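Local coordinates for biofilm growth-associated repressor (Xylella fastidiosa, PDB 3PQK), which represses transcription of its own operon by binding a palindromic AT-rich sequence that spans the -10 region of the blh promoter, at residues S54-E67 with Y77-N89. Numbering follows the deposited sequence.
Sequences SQQLGVLRESGIVE and YRLTEAKAAQLVN
Leu57 lays CD1 over the centre of one face of the Tyr77 ring, a CH-pi contact 4.0 Å from CD1 to the ring centroid that packs the wing of this winged-helix fold on helix 52-62, part of the predicted helix-turn-helix. Within the hairpin, Val66 CG1 meets the ring at its edge, 3.9 Å from Tyr77 CD1. Between the strands, Glu67 and Arg78 form an antiparallel hydrogen-bonded pair, with Glu67 N 2.9 Å from Arg78 O and Arg78 N 3.0 Å from Glu67 O. The helix ends in a Schellman motif at Gly64, and the turn is tied down by Thr80: its OG1, set between backbone N and carbonyl carbon (chi1 60°), donates to Gly64 O at 2.7 Å, and its N donates to Ile65 O. Ile65 then reaches the last helix, CG1 against Ala84 CB and CG2 4.2 Å from Val88 CG2; Val88 also touches Val29 of helix 23-33.

The sheet face bearing Glu67 and Arg78, both partly exposed, is the side more open to solvent. Here the two side chains run alongside each other, with a salt bridge of 3.2 Å from Glu67 OE2 to Arg78 NE, carboxylate and guanidinium planes 79° apart, and the Thr80 methyl CG2 packs on Glu67 CG. Arg78 NH2 makes a further, long salt bridge to Glu81 OE1. Backbone bonds thus hold hairpin and turn together, Leu57 and Ile65 add apolar packing on helices 52-62 and 84-96, and the steeply turned ion pair is probably a less directional link.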
loop_
_atom_site.group_PDB
_atom_site.type_symbol
_atom_site.label_atom_id
_atom_site.label_comp_id
_atom_site.label_asym_id
_atom_site.label_seq_id
_atom_site.Cartn_x
_atom_site.Cartn_y
_atom_site.Cartn_z
ATOM N N SER B 54 21.864 1.554 2.989
ATOM C CA SER B 54 21.820 1.097 4.381
ATOM C C SER B 54 20.899 1.942 5.266
ATOM O O SER B 54 20.407 1.427 6.262
ATOM C CB SER B 54 23.217 0.957 4.988
ATOM O OG SER B 54 23.708 -0.362 4.813
ATOM N N GLN B 55 20.645 3.218 4.893
ATOM C CA GLN B 55 19.695 4.074 5.633
ATOM C C GLN B 55 18.282 3.506 5.462
ATOM O O GLN B 55 17.563 3.315 6.452
ATOM C CB GLN B 55 19.707 5.528 5.132
ATOM C CG GLN B 55 20.941 6.323 5.548
ATOM C CD GLN B 55 21.065 7.665 4.857
ATOM O OE1 GLN B 55 20.335 7.991 3.912
ATOM N NE2 GLN B 55 21.996 8.483 5.322
ATOM N N GLN B 56 17.937 3.163 4.204
ATOM C CA GLN B 56 16.638 2.607 3.827
ATOM C C GLN B 56 16.367 1.205 4.329
ATOM O O GLN B 56 15.240 0.944 4.761
ATOM C CB GLN B 56 16.363 2.796 2.325
ATOM C CG GLN B 56 16.367 4.284 1.881
ATOM C CD GLN B 56 15.452 5.129 2.727
ATOM O OE1 GLN B 56 14.294 4.775 2.946
ATOM N NE2 GLN B 56 15.974 6.222 3.293
ATOM N N LEU B 57 17.388 0.305 4.350
ATOM C CA LEU B 57 17.233 -1.047 4.930
ATOM C C LEU B 57 17.084 -0.895 6.460
ATOM O O LEU B 57 16.423 -1.710 7.114
ATOM C CB LEU B 57 18.424 -1.980 4.593
ATOM C CG LEU B 57 18.540 -2.508 3.143
ATOM C CD1 LEU B 57 20.010 -2.863 2.787
ATOM C CD2 LEU B 57 17.645 -3.728 2.904
ATOM N N GLY B 58 17.722 0.151 7.007
ATOM C CA GLY B 58 17.650 0.522 8.420
ATOM C C GLY B 58 16.214 0.828 8.797
ATOM O O GLY B 58 15.671 0.164 9.675
ATOM N N VAL B 59 15.543 1.711 8.021
ATOM C CA VAL B 59 14.107 2.042 8.181
ATOM C C VAL B 59 13.229 0.778 8.081
ATOM O O VAL B 59 12.379 0.563 8.926
ATOM C CB VAL B 59 13.634 3.143 7.197
ATOM C CG1 VAL B 59 12.112 3.329 7.246
ATOM C CG2 VAL B 59 14.350 4.468 7.460
ATOM N N LEU B 60 13.457 -0.071 7.073
ATOM C CA LEU B 60 12.679 -1.307 6.842
ATOM C C LEU B 60 12.857 -2.316 7.943
ATOM O O LEU B 60 11.956 -3.110 8.201
ATOM C CB LEU B 60 13.088 -1.941 5.483
ATOM C CG LEU B 60 12.612 -1.208 4.222
ATOM C CD1 LEU B 60 13.259 -1.809 2.970
ATOM C CD2 LEU B 60 11.047 -1.212 4.107
ATOM N N ARG B 61 14.058 -2.347 8.550
ATOM C CA ARG B 61 14.388 -3.244 9.666
ATOM C C ARG B 61 13.691 -2.730 10.914
ATOM O O ARG B 61 13.086 -3.523 11.629
ATOM C CB ARG B 61 15.914 -3.312 9.894
ATOM C CG ARG B 61 16.558 -4.661 9.610
ATOM C CD ARG B 61 18.014 -4.684 10.053
ATOM N NE ARG B 61 18.284 -5.655 11.126
ATOM C CZ ARG B 61 19.195 -5.477 12.084
ATOM N NH1 ARG B 61 19.884 -4.351 12.150
ATOM N NH2 ARG B 61 19.389 -6.414 13.011
ATOM N N GLU B 62 13.755 -1.402 11.170
ATOM C CA GLU B 62 13.076 -0.783 12.347
ATOM C C GLU B 62 11.581 -1.046 12.248
ATOM O O GLU B 62 10.947 -1.436 13.233
ATOM C CB GLU B 62 13.272 0.734 12.386
ATOM C CG GLU B 62 14.693 1.251 12.303
ATOM C CD GLU B 62 15.473 1.380 13.589
ATOM O OE1 GLU B 62 16.234 2.365 13.707
ATOM O OE2 GLU B 62 15.350 0.492 14.464
ATOM N N SER B 63 11.025 -0.909 11.023
ATOM C CA SER B 63 9.609 -1.137 10.774
ATOM C C SER B 63 9.175 -2.601 10.866
ATOM O O SER B 63 7.985 -2.885 10.816
ATOM C CB SER B 63 9.200 -0.503 9.452
ATOM O OG SER B 63 9.715 0.821 9.404
ATOM N N GLY B 64 10.122 -3.515 11.031
ATOM C CA GLY B 64 9.818 -4.945 11.148
ATOM C C GLY B 64 9.494 -5.633 9.835
ATOM O O GLY B 64 8.945 -6.738 9.828
ATOM N N ILE B 65 9.862 -5.006 8.714
ATOM C CA ILE B 65 9.538 -5.503 7.363
ATOM C C ILE B 65 10.667 -6.385 6.815
ATOM O O ILE B 65 10.419 -7.355 6.093
ATOM C CB ILE B 65 9.189 -4.288 6.432
ATOM C CG1 ILE B 65 7.888 -3.575 6.928
ATOM C CG2 ILE B 65 9.019 -4.721 4.953
ATOM C CD1 ILE B 65 7.658 -2.186 6.303
ATOM N N VAL B 66 11.908 -6.033 7.158
ATOM C CA VAL B 66 13.091 -6.751 6.747
ATOM C C VAL B 66 13.874 -7.125 8.024
ATOM O O VAL B 66 13.813 -6.422 9.027
ATOM C CB VAL B 66 13.924 -5.887 5.746
ATOM C CG1 VAL B 66 15.315 -6.477 5.496
ATOM C CG2 VAL B 66 13.173 -5.704 4.425
ATOM N N GLU B 67 14.607 -8.223 7.960
ATOM C CA GLU B 67 15.487 -8.690 9.024
ATOM C C GLU B 67 16.793 -9.229 8.404
ATOM O O GLU B 67 16.872 -9.416 7.184
ATOM C CB GLU B 67 14.789 -9.755 9.876
ATOM C CG GLU B 67 14.333 -10.993 9.119
ATOM C CD GLU B 67 13.730 -12.056 10.016
ATOM O OE1 GLU B 67 13.803 -11.896 11.255
ATOM O OE2 GLU B 67 13.179 -13.045 9.485
ATOM N N TYR B 77 19.973 -10.019 3.970
ATOM C CA TYR B 77 18.702 -9.391 4.323
ATOM C C TYR B 77 17.615 -10.225 3.699
ATOM O O TYR B 77 17.824 -10.836 2.665
ATOM C CB TYR B 77 18.647 -7.959 3.813
ATOM C CG TYR B 77 19.630 -7.036 4.502
ATOM C CD1 TYR B 77 19.220 -6.187 5.527
ATOM C CD2 TYR B 77 20.955 -6.959 4.083
ATOM C CE1 TYR B 77 20.104 -5.292 6.124
ATOM C CE2 TYR B 77 21.855 -6.075 4.683
ATOM C CZ TYR B 77 21.426 -5.252 5.712
ATOM O OH TYR B 77 22.295 -4.362 6.297
ATOM N N ARG B 78 16.470 -10.273 4.341
ATOM C CA ARG B 78 15.316 -11.037 3.934
ATOM C C ARG B 78 14.088 -10.348 4.515
ATOM O O ARG B 78 14.193 -9.626 5.511
ATOM C CB ARG B 78 15.395 -12.479 4.479
ATOM C CG ARG B 78 15.594 -12.599 6.004
ATOM C CD ARG B 78 15.490 -14.030 6.514
ATOM N NE ARG B 78 14.102 -14.416 6.771
ATOM C CZ ARG B 78 13.655 -15.670 6.815
ATOM N NH1 ARG B 78 14.483 -16.687 6.602
ATOM N NH2 ARG B 78 12.372 -15.915 7.053
ATOM N N LEU B 79 12.942 -10.616 3.919
ATOM C CA LEU B 79 11.679 -10.114 4.390
ATOM C C LEU B 79 11.303 -10.854 5.668
ATOM O O LEU B 79 11.641 -12.031 5.832
ATOM C CB LEU B 79 10.600 -10.407 3.337
ATOM C CG LEU B 79 10.637 -9.578 2.064
ATOM C CD1 LEU B 79 9.570 -10.073 1.095
ATOM C CD2 LEU B 79 10.431 -8.086 2.366
ATOM N N THR B 80 10.554 -10.206 6.548
ATOM C CA THR B 80 10.077 -10.943 7.726
ATOM C C THR B 80 8.858 -11.776 7.294
ATOM O O THR B 80 8.408 -11.661 6.146
ATOM C CB THR B 80 9.816 -10.020 8.907
ATOM O OG1 THR B 80 8.821 -9.071 8.555
ATOM C CG2 THR B 80 11.066 -9.320 9.378
ATOM N N GLU B 81 8.366 -12.658 8.177
ATOM C CA GLU B 81 7.219 -13.509 7.882
ATOM C C GLU B 81 5.941 -12.921 8.500
ATOM O O GLU B 81 4.876 -13.554 8.500
ATOM C CB GLU B 81 7.479 -14.946 8.340
ATOM C CG GLU B 81 8.461 -15.697 7.457
ATOM C CD GLU B 81 8.606 -17.163 7.815
ATOM O OE1 GLU B 81 9.248 -17.465 8.847
ATOM O OE2 GLU B 81 8.064 -18.011 7.069
ATOM N N ALA B 82 6.044 -11.661 8.944
ATOM C CA ALA B 82 4.958 -10.900 9.550
ATOM C C ALA B 82 3.903 -10.515 8.529
ATOM O O ALA B 82 4.086 -10.698 7.319
ATOM C CB ALA B 82 5.527 -9.649 10.212
ATOM N N LYS B 83 2.805 -9.948 9.034
ATOM C CA LYS B 83 1.649 -9.474 8.283
ATOM C C LYS B 83 2.025 -8.567 7.096
ATOM O O LYS B 83 1.464 -8.740 6.029
ATOM C CB LYS B 83 0.659 -8.779 9.255
ATOM C CG LYS B 83 -0.669 -8.337 8.642
ATOM C CD LYS B 83 -1.551 -9.514 8.326
ATOM C CE LYS B 83 -2.876 -9.033 7.810
ATOM N NZ LYS B 83 -3.514 -10.071 6.977
ATOM N N ALA B 84 2.973 -7.633 7.274
ATOM C CA ALA B 84 3.447 -6.711 6.237
ATOM C C ALA B 84 4.023 -7.395 4.960
ATOM O O ALA B 84 3.974 -6.809 3.869
ATOM C CB ALA B 84 4.484 -5.781 6.816
ATOM N N ALA B 85 4.579 -8.611 5.098
ATOM C CA ALA B 85 5.139 -9.351 3.958
ATOM C C ALA B 85 4.042 -9.704 2.942
ATOM O O ALA B 85 4.324 -9.797 1.742
ATOM C CB ALA B 85 5.847 -10.616 4.435
ATOM N N GLN B 86 2.782 -9.823 3.423
ATOM C CA GLN B 86 1.607 -10.105 2.577
ATOM C C GLN B 86 1.347 -8.895 1.672
ATOM O O GLN B 86 1.054 -9.058 0.489
ATOM C CB GLN B 86 0.356 -10.398 3.444
ATOM C CG GLN B 86 0.374 -11.720 4.254
ATOM C CD GLN B 86 -0.816 -11.838 5.228
ATOM O OE1 GLN B 86 -1.904 -11.291 5.012
ATOM N NE2 GLN B 86 -0.647 -12.555 6.341
ATOM N N LEU B 87 1.536 -7.685 2.200
ATOM C CA LEU B 87 1.338 -6.473 1.407
ATOM C C LEU B 87 2.471 -6.349 0.374
ATOM O O LEU B 87 2.206 -6.049 -0.799
ATOM C CB LEU B 87 1.236 -5.218 2.297
ATOM C CG LEU B 87 1.167 -3.842 1.551
ATOM C CD1 LEU B 87 -0.021 -3.778 0.585
ATOM C CD2 LEU B 87 1.126 -2.687 2.539
ATOM N N VAL B 88 3.710 -6.620 0.809
ATOM C CA VAL B 88 4.905 -6.586 -0.050
ATOM C C VAL B 88 4.680 -7.557 -1.227
ATOM O O VAL B 88 4.845 -7.165 -2.378
ATOM C CB VAL B 88 6.208 -6.911 0.715
ATOM C CG1 VAL B 88 7.388 -7.000 -0.250
ATOM C CG2 VAL B 88 6.501 -5.868 1.794
ATOM N N ASN B 89 4.245 -8.803 -0.921
ATOM C CA ASN B 89 3.954 -9.813 -1.934
ATOM C C ASN B 89 2.882 -9.344 -2.951
ATOM O O ASN B 89 3.016 -9.636 -4.135
ATOM C CB ASN B 89 3.561 -11.133 -1.263
ATOM C CG ASN B 89 4.754 -11.985 -0.882
ATOM O OD1 ASN B 89 4.937 -12.357 0.276
ATOM N ND2 ASN B 89 5.609 -12.301 -1.841
#